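Local coordinates for electron transfer flavoprotein, beta subunit (PDB 7KOE) that binds flavin-adenine dinucleotide and, paired with its partner flavoprotein subunit, probably serves in electron transfer, at residues L155-R161 and V173-R177; I29-N35 and I247-R251; L95-F100 and H223-L228; L53-S57 and A84-L89. All coordinates share one frame; numbering follows the deposited sequence.

Contact 1 of 4, residues L155-R161 and V173-R177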
loop_
_atom_site.group_PDB
_atom_site.type_symbol
_atom_site.label_atom_id
_atom_site.label_comp_id
_atom_site.label_asym_id
_atom_site.label_seq_id
_atom_site.Cartn_x
_atom_site.Cartn_y
_atom_site.Cartn_z
ATOM N N LEU A 155 17.315 50.664 21.767
ATOM C CA LEU A 155 17.690 49.426 21.098
ATOM C C LEU A 155 19.188 49.429 20.842
ATOM O O LEU A 155 19.675 50.163 19.978
ATOM C CB LEU A 155 16.935 49.256 19.786
ATOM C CG LEU A 155 17.345 47.998 19.029
ATOM C CD1 LEU A 155 16.894 46.762 19.772
ATOM C CD2 LEU A 155 16.781 48.019 17.641
ATOM N N GLY A 156 19.921 48.619 21.590
ATOM C CA GLY A 156 21.284 48.331 21.208
ATOM C C GLY A 156 21.370 46.953 20.601
ATOM O O GLY A 156 21.409 45.958 21.324
ATOM N N ALA A 157 21.406 46.875 19.282
ATOM C CA ALA A 157 21.393 45.596 18.597
ATOM C C ALA A 157 22.799 45.215 18.162
ATOM O O ALA A 157 23.682 46.064 18.055
ATOM C CB ALA A 157 20.450 45.638 17.395
ATOM N N TYR A 158 22.986 43.909 17.930
ATOM C CA TYR A 158 24.249 43.308 17.477
ATOM C C TYR A 158 25.403 43.607 18.432
ATOM O O TYR A 158 26.473 44.056 18.025
ATOM C CB TYR A 158 24.593 43.738 16.050
ATOM C CG TYR A 158 23.422 43.680 15.112
ATOM C CD1 TYR A 158 23.002 42.476 14.580
ATOM C CD2 TYR A 158 22.735 44.829 14.758
ATOM C CE1 TYR A 158 21.927 42.413 13.727
ATOM C CE2 TYR A 158 21.655 44.776 13.913
ATOM C CZ TYR A 158 21.258 43.566 13.395
ATOM O OH TYR A 158 20.185 43.501 12.541
ATOM N N VAL A 159 25.182 43.334 19.710
ATOM C CA VAL A 159 26.162 43.647 20.743
ATOM C C VAL A 159 27.308 42.650 20.678
ATOM O O VAL A 159 27.092 41.434 20.690
ATOM C CB VAL A 159 25.502 43.637 22.124
ATOM C CG1 VAL A 159 26.479 44.075 23.174
ATOM C CG2 VAL A 159 24.305 44.525 22.111
ATOM N N VAL A 160 28.534 43.165 20.598
ATOM C CA VAL A 160 29.725 42.336 20.623
ATOM C C VAL A 160 30.496 42.471 21.934
ATOM O O VAL A 160 31.089 41.490 22.395
ATOM C CB VAL A 160 30.627 42.658 19.413
ATOM C CG1 VAL A 160 31.737 41.634 19.246
ATOM C CG2 VAL A 160 29.804 42.686 18.165
ATOM N N ARG A 161 30.482 43.640 22.564
ATOM C CA ARG A 161 31.151 43.810 23.842
ATOM C C ARG A 161 30.258 44.599 24.782
ATOM O O ARG A 161 29.342 45.305 24.361
ATOM C CB ARG A 161 32.500 44.516 23.685
ATOM C CG ARG A 161 33.678 43.578 23.570
ATOM C CD ARG A 161 34.984 44.343 23.635
ATOM N NE ARG A 161 35.130 45.261 22.511
ATOM C CZ ARG A 161 35.638 44.921 21.332
ATOM N NH1 ARG A 161 36.053 43.680 21.120
ATOM N NH2 ARG A 161 35.732 45.822 20.365
ATOM N N VAL A 173 27.496 51.114 28.207
ATOM C CA VAL A 173 28.220 51.211 26.946
ATOM C C VAL A 173 28.354 49.821 26.343
ATOM O O VAL A 173 28.957 48.923 26.942
ATOM C CB VAL A 173 29.591 51.880 27.122
ATOM C CG1 VAL A 173 30.439 51.693 25.880
ATOM C CG2 VAL A 173 29.400 53.354 27.363
ATOM N N ILE A 174 27.780 49.653 25.159
ATOM C CA ILE A 174 27.903 48.436 24.381
ATOM C C ILE A 174 28.815 48.731 23.199
ATOM O O ILE A 174 29.248 49.859 22.992
ATOM C CB ILE A 174 26.536 47.924 23.908
ATOM C CG1 ILE A 174 25.982 48.857 22.835
ATOM C CG2 ILE A 174 25.583 47.868 25.069
ATOM C CD1 ILE A 174 24.967 48.225 21.936
ATOM N N VAL A 175 29.132 47.692 22.431
ATOM C CA VAL A 175 29.852 47.835 21.165
ATOM C C VAL A 175 29.003 47.122 20.114
ATOM O O VAL A 175 29.100 45.907 19.930
ATOM C CB VAL A 175 31.276 47.272 21.218
ATOM C CG1 VAL A 175 31.967 47.446 19.894
ATOM C CG2 VAL A 175 32.085 47.973 22.280
ATOM N N ARG A 176 28.144 47.875 19.437
ATOM C CA ARG A 176 27.287 47.325 18.399
ATOM C C ARG A 176 28.089 47.100 17.126
ATOM O O ARG A 176 28.881 47.949 16.722
ATOM C CB ARG A 176 26.117 48.276 18.131
ATOM C CG ARG A 176 25.610 48.301 16.691
ATOM C CD ARG A 176 24.783 49.522 16.388
ATOM N NE ARG A 176 23.479 49.484 17.032
ATOM C CZ ARG A 176 22.641 50.511 17.058
ATOM N NH1 ARG A 176 22.978 51.653 16.476
ATOM N NH2 ARG A 176 21.468 50.401 17.665
ATOM N N ARG A 177 27.892 45.946 16.498
ATOM C CA ARG A 177 28.484 45.679 15.196
ATOM C C ARG A 177 27.569 46.191 14.093
ATOM O O ARG A 177 26.375 45.878 14.075
ATOM C CB ARG A 177 28.728 44.186 15.006
ATOM C CG ARG A 177 29.057 43.788 13.586
ATOM C CD ARG A 177 29.087 42.295 13.445
ATOM N NE ARG A 177 30.316 41.723 13.975
ATOM C CZ ARG A 177 31.394 41.472 13.242
ATOM N NH1 ARG A 177 31.393 41.753 11.948
ATOM N NH2 ARG A 177 32.473 40.950 13.805
#

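Contact 2 of 4, residues I29-N35 and I247-R251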
loop_
_atom_site.group_PDB
_atom_site.type_symbol
_atom_site.label_atom_id
_atom_site.label_comp_id
_atom_site.label_asym_id
_atom_site.label_seq_id
_atom_site.Cartn_x
_atom_site.Cartn_y
_atom_site.Cartn_z
ATOM N N ILE A 29 19.283 18.896 4.844
ATOM C CA ILE A 29 18.484 18.784 3.633
ATOM C C ILE A 29 18.653 17.375 3.086
ATOM O O ILE A 29 19.777 16.932 2.822
ATOM C CB ILE A 29 18.893 19.838 2.593
ATOM C CG1 ILE A 29 18.359 21.213 2.986
ATOM C CG2 ILE A 29 18.390 19.466 1.212
ATOM C CD1 ILE A 29 18.799 22.317 2.059
ATOM N N ASP A 30 17.543 16.666 2.935
ATOM C CA ASP A 30 17.513 15.389 2.241
ATOM C C ASP A 30 17.014 15.641 0.826
ATOM O O ASP A 30 15.866 16.055 0.635
ATOM C CB ASP A 30 16.614 14.393 2.969
ATOM C CG ASP A 30 16.777 12.979 2.457
ATOM O OD1 ASP A 30 17.802 12.694 1.803
ATOM O OD2 ASP A 30 15.878 12.149 2.710
ATOM N N ARG A 31 17.879 15.401 -0.162
ATOM C CA ARG A 31 17.552 15.737 -1.542
ATOM C C ARG A 31 16.513 14.805 -2.149
ATOM O O ARG A 31 15.798 15.215 -3.069
ATOM C CB ARG A 31 18.817 15.714 -2.401
ATOM C CG ARG A 31 19.729 16.908 -2.205
ATOM C CD ARG A 31 19.047 18.201 -2.610
ATOM N NE ARG A 31 19.787 19.366 -2.140
ATOM C CZ ARG A 31 19.334 20.612 -2.206
ATOM N NH1 ARG A 31 18.143 20.855 -2.729
ATOM N NH2 ARG A 31 20.072 21.613 -1.751
ATOM N N LYS A 32 16.403 13.571 -1.655
ATOM C CA LYS A 32 15.563 12.591 -2.333
ATOM C C LYS A 32 14.101 12.733 -1.934
ATOM O O LYS A 32 13.205 12.449 -2.737
ATOM C CB LYS A 32 16.088 11.182 -2.059
ATOM C CG LYS A 32 17.533 10.933 -2.539
ATOM C CD LYS A 32 17.654 10.835 -4.071
ATOM C CE LYS A 32 18.203 12.110 -4.734
ATOM N NZ LYS A 32 18.340 11.962 -6.207
ATOM N N THR A 33 13.835 13.169 -0.711
ATOM C CA THR A 33 12.480 13.558 -0.361
ATOM C C THR A 33 12.226 15.044 -0.568
ATOM O O THR A 33 11.065 15.463 -0.498
ATOM C CB THR A 33 12.161 13.183 1.086
ATOM O OG1 THR A 33 10.785 13.477 1.357
ATOM C CG2 THR A 33 13.031 13.962 2.046
ATOM N N ASN A 34 13.285 15.821 -0.841
ATOM C CA ASN A 34 13.232 17.274 -1.045
ATOM C C ASN A 34 12.571 17.989 0.133
ATOM O O ASN A 34 11.651 18.791 -0.032
ATOM C CB ASN A 34 12.543 17.635 -2.365
ATOM C CG ASN A 34 13.452 17.461 -3.564
ATOM O OD1 ASN A 34 13.398 16.445 -4.255
ATOM N ND2 ASN A 34 14.298 18.453 -3.812
ATOM N N ASN A 35 13.050 17.684 1.336
ATOM C CA ASN A 35 12.497 18.278 2.543
ATOM C C ASN A 35 13.581 18.351 3.605
ATOM O O ASN A 35 14.655 17.761 3.470
ATOM C CB ASN A 35 11.290 17.487 3.052
ATOM C CG ASN A 35 10.230 18.378 3.662
ATOM O OD1 ASN A 35 10.522 19.482 4.116
ATOM N ND2 ASN A 35 8.991 17.902 3.673
ATOM N N ILE A 247 12.597 23.904 0.012
ATOM C CA ILE A 247 14.045 23.816 0.174
ATOM C C ILE A 247 14.701 24.433 -1.057
ATOM O O ILE A 247 14.053 24.532 -2.109
ATOM C CB ILE A 247 14.483 22.359 0.406
ATOM C CG1 ILE A 247 14.562 21.581 -0.905
ATOM C CG2 ILE A 247 13.529 21.680 1.357
ATOM C CD1 ILE A 247 15.366 20.330 -0.807
ATOM N N PRO A 248 15.971 24.888 -0.961
ATOM C CA PRO A 248 16.677 25.493 -2.096
ATOM C C PRO A 248 17.100 24.433 -3.124
ATOM O O PRO A 248 16.755 23.278 -2.949
ATOM C CB PRO A 248 17.933 26.119 -1.470
ATOM C CG PRO A 248 17.688 26.080 0.026
ATOM C CD PRO A 248 16.791 24.881 0.247
ATOM N N PRO A 249 17.842 24.807 -4.192
ATOM C CA PRO A 249 18.287 23.850 -5.208
ATOM C C PRO A 249 19.621 23.193 -4.824
ATOM O O PRO A 249 20.099 23.433 -3.729
ATOM C CB PRO A 249 18.491 24.758 -6.428
ATOM C CG PRO A 249 18.983 26.058 -5.830
ATOM C CD PRO A 249 18.276 26.174 -4.493
ATOM N N ALA A 250 20.184 22.391 -5.733
ATOM C CA ALA A 250 21.470 21.699 -5.483
ATOM C C ALA A 250 22.627 22.545 -6.029
ATOM O O ALA A 250 23.407 22.021 -6.848
ATOM C CB ALA A 250 21.446 20.326 -6.109
ATOM N N ARG A 251 22.720 23.803 -5.584
ATOM C CA ARG A 251 23.796 24.730 -6.033
ATOM C C ARG A 251 23.863 24.730 -7.564
ATOM O O ARG A 251 22.807 24.917 -8.202
ATOM C CB ARG A 251 25.141 24.327 -5.419
ATOM C CG ARG A 251 25.703 25.340 -4.432
ATOM C CD ARG A 251 27.135 25.725 -4.753
ATOM N NE ARG A 251 27.307 27.164 -4.886
ATOM C CZ ARG A 251 26.849 28.060 -4.019
ATOM N NH1 ARG A 251 26.188 27.663 -2.945
ATOM N NH2 ARG A 251 27.055 29.347 -4.227
#

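Contact 3 of 4, residues L95-F100 and H223-L228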
loop_
_atom_site.group_PDB
_atom_site.type_symbol
_atom_site.label_atom_id
_atom_site.label_comp_id
_atom_site.label_asym_id
_atom_site.label_seq_id
_atom_site.Cartn_x
_atom_site.Cartn_y
_atom_site.Cartn_z
ATOM N N LEU A 95 4.847 31.472 28.210
ATOM C CA LEU A 95 3.626 31.954 27.578
ATOM C C LEU A 95 3.143 30.815 26.693
ATOM O O LEU A 95 3.403 30.788 25.491
ATOM C CB LEU A 95 3.874 33.226 26.785
ATOM C CG LEU A 95 4.712 34.302 27.469
ATOM C CD1 LEU A 95 4.990 35.417 26.495
ATOM C CD2 LEU A 95 4.008 34.831 28.699
ATOM N N SER A 96 2.436 29.866 27.296
ATOM C CA SER A 96 2.031 28.647 26.614
ATOM C C SER A 96 0.530 28.672 26.389
ATOM O O SER A 96 -0.247 28.593 27.347
ATOM C CB SER A 96 2.424 27.403 27.412
ATOM O OG SER A 96 2.004 26.229 26.736
ATOM N N ASP A 97 0.141 28.770 25.123
ATOM C CA ASP A 97 -1.243 28.776 24.678
ATOM C C ASP A 97 -1.213 28.598 23.170
ATOM O O ASP A 97 -0.328 29.126 22.492
ATOM C CB ASP A 97 -1.954 30.078 25.050
ATOM C CG ASP A 97 -3.451 29.929 25.094
ATOM O OD1 ASP A 97 -3.950 28.823 24.799
ATOM O OD2 ASP A 97 -4.136 30.919 25.426
ATOM N N ARG A 98 -2.189 27.858 22.639
ATOM C CA ARG A 98 -2.287 27.777 21.187
ATOM C C ARG A 98 -3.118 28.913 20.616
ATOM O O ARG A 98 -3.362 28.946 19.407
ATOM C CB ARG A 98 -2.846 26.427 20.746
ATOM C CG ARG A 98 -4.232 26.109 21.242
ATOM C CD ARG A 98 -4.676 24.770 20.687
ATOM N NE ARG A 98 -3.751 23.698 21.050
ATOM C CZ ARG A 98 -3.817 22.994 22.175
ATOM N NH1 ARG A 98 -2.928 22.038 22.411
ATOM N NH2 ARG A 98 -4.767 23.245 23.067
ATOM N N THR A 99 -3.542 29.848 21.468
ATOM C CA THR A 99 -3.866 31.192 21.024
ATOM C C THR A 99 -2.653 31.881 20.412
ATOM O O THR A 99 -2.811 32.681 19.487
ATOM C CB THR A 99 -4.401 31.998 22.212
ATOM O OG1 THR A 99 -5.368 31.213 22.919
ATOM C CG2 THR A 99 -5.055 33.282 21.764
ATOM N N PHE A 100 -1.444 31.554 20.881
ATOM C CA PHE A 100 -0.212 32.144 20.380
ATOM C C PHE A 100 0.427 31.347 19.253
ATOM O O PHE A 100 1.529 31.698 18.825
ATOM C CB PHE A 100 0.825 32.284 21.508
ATOM C CG PHE A 100 0.313 32.962 22.748
ATOM C CD1 PHE A 100 -0.562 34.031 22.677
ATOM C CD2 PHE A 100 0.730 32.532 23.993
ATOM C CE1 PHE A 100 -1.022 34.639 23.824
ATOM C CE2 PHE A 100 0.277 33.141 25.140
ATOM C CZ PHE A 100 -0.599 34.194 25.055
ATOM N N HIS A 223 -3.366 33.124 27.526
ATOM C CA HIS A 223 -3.810 34.410 27.008
ATOM C C HIS A 223 -4.824 35.087 27.920
ATOM O O HIS A 223 -5.009 36.304 27.821
ATOM C CB HIS A 223 -4.392 34.243 25.602
ATOM C CG HIS A 223 -5.803 33.750 25.581
ATOM N ND1 HIS A 223 -6.130 32.421 25.737
ATOM C CD2 HIS A 223 -6.973 34.408 25.410
ATOM C CE1 HIS A 223 -7.441 32.282 25.668
ATOM N NE2 HIS A 223 -7.977 33.472 25.471
ATOM N N LYS A 224 -5.479 34.334 28.802
ATOM C CA LYS A 224 -6.319 34.942 29.824
ATOM C C LYS A 224 -5.481 35.538 30.948
ATOM O O LYS A 224 -5.881 36.536 31.557
ATOM C CB LYS A 224 -7.304 33.900 30.365
ATOM C CG LYS A 224 -8.279 34.405 31.420
ATOM C CD LYS A 224 -9.230 35.440 30.843
ATOM C CE LYS A 224 -10.270 35.863 31.866
ATOM N NZ LYS A 224 -9.650 36.601 32.999
ATOM N N ASP A 225 -4.303 34.961 31.206
ATOM C CA ASP A 225 -3.442 35.443 32.280
ATOM C C ASP A 225 -2.863 36.817 31.977
ATOM O O ASP A 225 -2.650 37.613 32.896
ATOM C CB ASP A 225 -2.311 34.448 32.525
ATOM C CG ASP A 225 -2.803 33.131 33.074
ATOM O OD1 ASP A 225 -3.247 33.102 34.240
ATOM O OD2 ASP A 225 -2.750 32.124 32.340
ATOM N N LEU A 226 -2.608 37.116 30.707
ATOM C CA LEU A 226 -1.975 38.374 30.343
ATOM C C LEU A 226 -2.972 39.503 30.140
ATOM O O LEU A 226 -2.639 40.665 30.397
ATOM C CB LEU A 226 -1.138 38.181 29.078
ATOM C CG LEU A 226 -0.132 37.038 29.195
ATOM C CD1 LEU A 226 0.516 36.739 27.865
ATOM C CD2 LEU A 226 0.917 37.381 30.231
ATOM N N GLY A 227 -4.187 39.192 29.699
ATOM C CA GLY A 227 -5.198 40.206 29.479
ATOM C C GLY A 227 -5.198 40.820 28.100
ATOM O O GLY A 227 -5.867 41.838 27.894
ATOM N N LEU A 228 -4.472 40.238 27.155
ATOM C CA LEU A 228 -4.344 40.776 25.812
ATOM C C LEU A 228 -5.569 40.450 24.956
ATOM O O LEU A 228 -6.491 39.746 25.377
ATOM C CB LEU A 228 -3.051 40.261 25.183
ATOM C CG LEU A 228 -2.642 38.809 25.466
ATOM C CD1 LEU A 228 -3.437 37.752 24.713
ATOM C CD2 LEU A 228 -1.162 38.658 25.159
#

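Contact 4 of 4, residues L53-S57 and A84-L89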
loop_
_atom_site.group_PDB
_atom_site.type_symbol
_atom_site.label_atom_id
_atom_site.label_comp_id
_atom_site.label_asym_id
_atom_site.label_seq_id
_atom_site.Cartn_x
_atom_site.Cartn_y
_atom_site.Cartn_z
ATOM N N LEU A 53 21.912 34.583 27.856
ATOM C CA LEU A 53 21.731 34.024 29.190
ATOM C C LEU A 53 23.020 34.057 29.990
ATOM O O LEU A 53 22.983 34.218 31.213
ATOM C CB LEU A 53 21.218 32.592 29.099
ATOM C CG LEU A 53 19.808 32.400 28.564
ATOM C CD1 LEU A 53 19.594 30.961 28.174
ATOM C CD2 LEU A 53 18.813 32.822 29.592
ATOM N N GLU A 54 24.163 33.891 29.327
ATOM C CA GLU A 54 25.435 33.932 30.033
ATOM C C GLU A 54 25.777 35.354 30.455
ATOM O O GLU A 54 26.327 35.568 31.541
ATOM C CB GLU A 54 26.530 33.319 29.156
ATOM C CG GLU A 54 27.963 33.714 29.477
ATOM C CD GLU A 54 28.431 33.245 30.839
ATOM O OE1 GLU A 54 27.919 32.223 31.335
ATOM O OE2 GLU A 54 29.325 33.899 31.415
ATOM N N LEU A 55 25.421 36.341 29.626
ATOM C CA LEU A 55 25.573 37.739 30.017
ATOM C C LEU A 55 24.658 38.086 31.181
ATOM O O LEU A 55 25.040 38.844 32.079
ATOM C CB LEU A 55 25.283 38.650 28.828
ATOM C CG LEU A 55 25.256 40.154 29.093
ATOM C CD1 LEU A 55 26.645 40.656 29.423
ATOM C CD2 LEU A 55 24.680 40.897 27.912
ATOM N N ALA A 56 23.454 37.518 31.192
ATOM C CA ALA A 56 22.522 37.759 32.284
ATOM C C ALA A 56 22.999 37.116 33.578
ATOM O O ALA A 56 22.778 37.660 34.665
ATOM C CB ALA A 56 21.150 37.229 31.909
ATOM N N SER A 57 23.648 35.956 33.485
ATOM C CA SER A 57 24.222 35.347 34.675
ATOM C C SER A 57 25.460 36.096 35.135
ATOM O O SER A 57 25.777 36.090 36.328
ATOM C CB SER A 57 24.555 33.885 34.407
ATOM O OG SER A 57 25.555 33.777 33.414
ATOM N N ALA A 84 17.536 27.403 30.884
ATOM C CA ALA A 84 17.964 28.761 31.180
ATOM C C ALA A 84 18.161 28.982 32.670
ATOM O O ALA A 84 18.938 29.855 33.062
ATOM C CB ALA A 84 16.942 29.752 30.636
ATOM N N ILE A 85 17.468 28.213 33.512
ATOM C CA ILE A 85 17.659 28.306 34.953
ATOM C C ILE A 85 18.973 27.652 35.365
ATOM O O ILE A 85 19.532 27.982 36.418
ATOM C CB ILE A 85 16.428 27.697 35.657
ATOM C CG1 ILE A 85 15.160 28.352 35.128
ATOM C CG2 ILE A 85 16.438 27.928 37.151
ATOM C CD1 ILE A 85 15.112 29.844 35.348
ATOM N N ALA A 86 19.519 26.770 34.523
ATOM C CA ALA A 86 20.825 26.174 34.777
ATOM C C ALA A 86 21.954 27.194 34.738
ATOM O O ALA A 86 23.016 26.944 35.313
ATOM C CB ALA A 86 21.099 25.066 33.765
ATOM N N PHE A 87 21.747 28.342 34.092
ATOM C CA PHE A 87 22.720 29.423 34.109
ATOM C C PHE A 87 22.793 30.135 35.451
ATOM O O PHE A 87 23.736 30.899 35.672
ATOM C CB PHE A 87 22.385 30.438 33.022
ATOM C CG PHE A 87 22.830 30.031 31.658
ATOM C CD1 PHE A 87 24.092 30.359 31.205
ATOM C CD2 PHE A 87 21.987 29.325 30.826
ATOM C CE1 PHE A 87 24.504 29.987 29.946
ATOM C CE2 PHE A 87 22.394 28.950 29.567
ATOM C CZ PHE A 87 23.655 29.284 29.127
ATOM N N GLY A 88 21.841 29.912 36.339
ATOM C CA GLY A 88 21.799 30.576 37.615
ATOM C C GLY A 88 20.723 31.620 37.744
ATOM O O GLY A 88 20.779 32.422 38.681
ATOM N N LEU A 89 19.746 31.627 36.850
ATOM C CA LEU A 89 18.750 32.679 36.782
ATOM C C LEU A 89 17.694 32.482 37.862
ATOM O O LEU A 89 17.563 31.405 38.446
ATOM C CB LEU A 89 18.102 32.692 35.402
ATOM C CG LEU A 89 18.708 33.584 34.320
ATOM C CD1 LEU A 89 20.147 33.260 33.979
ATOM C CD2 LEU A 89 17.856 33.483 33.094
#

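Contact 1 of 4, residues L155-R161 and V173-R177
Ile174 overlaps Val159 at about a right angle, its CD1 lying 3.8 Å from Val159 CG2. With CG1 set between the backbone N and the carbonyl carbon (chi1 71°), the methyl also reaches the CA of Gly156 at 3.8 Å, a position that a residue with no side chain makes accessible. The setting is a beta hairpin of strands 154-162 and 171-177, whose first strand turns a corner at Tyr158. Residues 155-157 therefore run 57° from the axis of 173-177, whereas 159-161 pair antiparallel with it. Val159 and Arg176 form a non-hydrogen-bonded pair, framed by Val160 N to Val175 O at 2.9 Å and Arg177 N to Tyr158 O at 2.8 Å. On the other face of the sheet Arg161 and Val175 point the same way, with Arg161 CB 3.8 Å from Val175 CG2, while Val160 CG2 packs on Arg177 CB at 3.7 Å. The bent chain of Arg176 passes the carbonyl of Ala157, its CG 3.3 Å from Ala157 O, and its guanidinium edge faces the Leu155 and Ala157 oxygens. NH2 makes a salt bridge with Glu107 of the electron transfer flavoprotein chain. The chemistry implies a mostly aliphatic hairpin whose buried Arg176 charge is met by the neighbouring subunit.

Contact 2 of 4, residues I29-N35 and I247-R251
A bend at chi2 of Arg31 (-63°), with the chain extended beyond it, carries the guanidinium to the backbone of Pro248, while Ile247, its CG1 between the backbone N and the carbonyl carbon (chi1 80°), raises CD1 beside the same group. Arg31 NH1 donates to Pro248 O at 2.8 Å in a nearly straight bond (165°); the acceptor lies in the guanidinium plane, although the donor stands above the plane of the carbonyl. The flat group has a neighbour on each face, Ile29 CG2 3.6 Å above the Arg31 plane on one and Ala250 N on the opposite, both offset toward the rim. Arg31 itself belongs to the turn of a small hairpin, strands 28-30 and 35-37, which closes with a G1 beta bulge: Asn34 and Asn35 both face Asp30. Residues of the bulge also touch Ile247. The Asn34 side chain crosses that of Ile247 at about a right angle, its ND2 3.7 Å from Ile247 CD1, and Asn35 CA meets Ile247 CG2 at 3.7 Å. From the strand, Ile29 reaches out with two branches, CG2 lying 3.7 Å from Ile247 CD1 and CD1 lying 3.7 Å from Pro248 CD. Asn146 of the electron transfer flavoprotein chain packs on both Ile29 and Pro248.

Contact 3 of 4, residues L95-F100 and H223-L228
The loop 95-100 meets the short helix 223-226 at its first residue, Asp97 and His223 being the nearest pair with CA atoms 6.6 Å apart. One carboxylate oxygen does most of the polar work. Asp97 OD2 accepts from His223 ND1 at 2.5 Å, nearly along its C-O axis, and from His223 N at 3.1 Å, on its anti side but tilted out of the carboxylate plane. Holding CG of His223 between the backbone N and the carbonyl carbon (chi1 81°) is what brings ring and backbone donors to the same atom, and the ring and carboxylate planes lie only 25° apart. Thr99 OG1 adds a weak bond to Asp97 OD2 at 2.8 Å, while its methyl CG2 makes a CH-pi contact 4.2 Å from the His223 ring centroid. Replacing Asp97 by an alanine is likely to leave His223 ND1 and N without their shared acceptor and the imidazole freer to turn against Thr99. Deeper in, Leu226 CD1 touches Phe100 CZ at 4.0 Å and Leu95 CD2 at 4.1 Å, and Leu228 CD1 comes to the Phe100 ring edge at CE1, 4.0 Å away. Leu95 and Phe100 in turn pack on Met72 of strand 66-72, an FAD-binding residue, and on Thr111 of helix 105-119.

Contact 4 of 4, residues L53-S57 and A84-L89
Ser57, whose CB approaches the carbonyl O of Phe87 at 3.3 Å, turns its own OG back along the helix to Glu54 O, donating a bond of 2.7 Å. OG reaches that carbonyl because it stands between its backbone N and carbonyl carbon (chi1 64°). This is the alpha/beta fold of the HUP clan: helix 47-63 leads into strand 66-72, and helix 78-85 lies in the crossover from 66-72 to its parallel neighbour 91-95; residues of both helices pack on strands 13-22 and 66-72. Helix 78-85 gives way to a type I turn from Ile85 to Gly88, which delivers Phe87 to the other helix. The side chains of Leu53 and Phe87 cross at about a right angle. Leu53 CB sits over the centre of one face, 3.8 Å from the Phe87 ring centroid and 11° off the normal, a CH-pi contact, and its CD1 touches Phe87 CE2 at 3.7 Å. Glu54 adds its CB, 4.0 Å from Phe87 CE1, while its carboxylate is engaged in a salt bridge with Arg203. A serine in place of Phe87 would remove the ring, and a gap would probably open over Leu53 CB and beside the stem of Glu54. The other branch of Leu53 works on the sheet side, where its CD2 lies 3.7 Å from Ala84 CB and 3.7 Å from Leu89 CD2.

Overall arrangement
The four contacts illustrate how chemistry follows place. Contacts 1 and 4 are buried, their nearest atoms about 6 Å apart, yet one rests on strand pairing and the other on apolar packing of a helix against the end of the next helix and the turn after it. Contact 3, partly buried, combines a shared carboxylate oxygen with a leucine and phenylalanine cluster. Contact 2 lies at the surface, across the chain's centre from contacts 1 and 4, and combines an arginine bonded to a backbone carbonyl with isoleucine and proline packing. Contacts 3 and 4 both lean on strand 66-72. Contacts 1 and 2 also touch the partner flavoprotein chain, whereas no other protein chain touches 3 or 4.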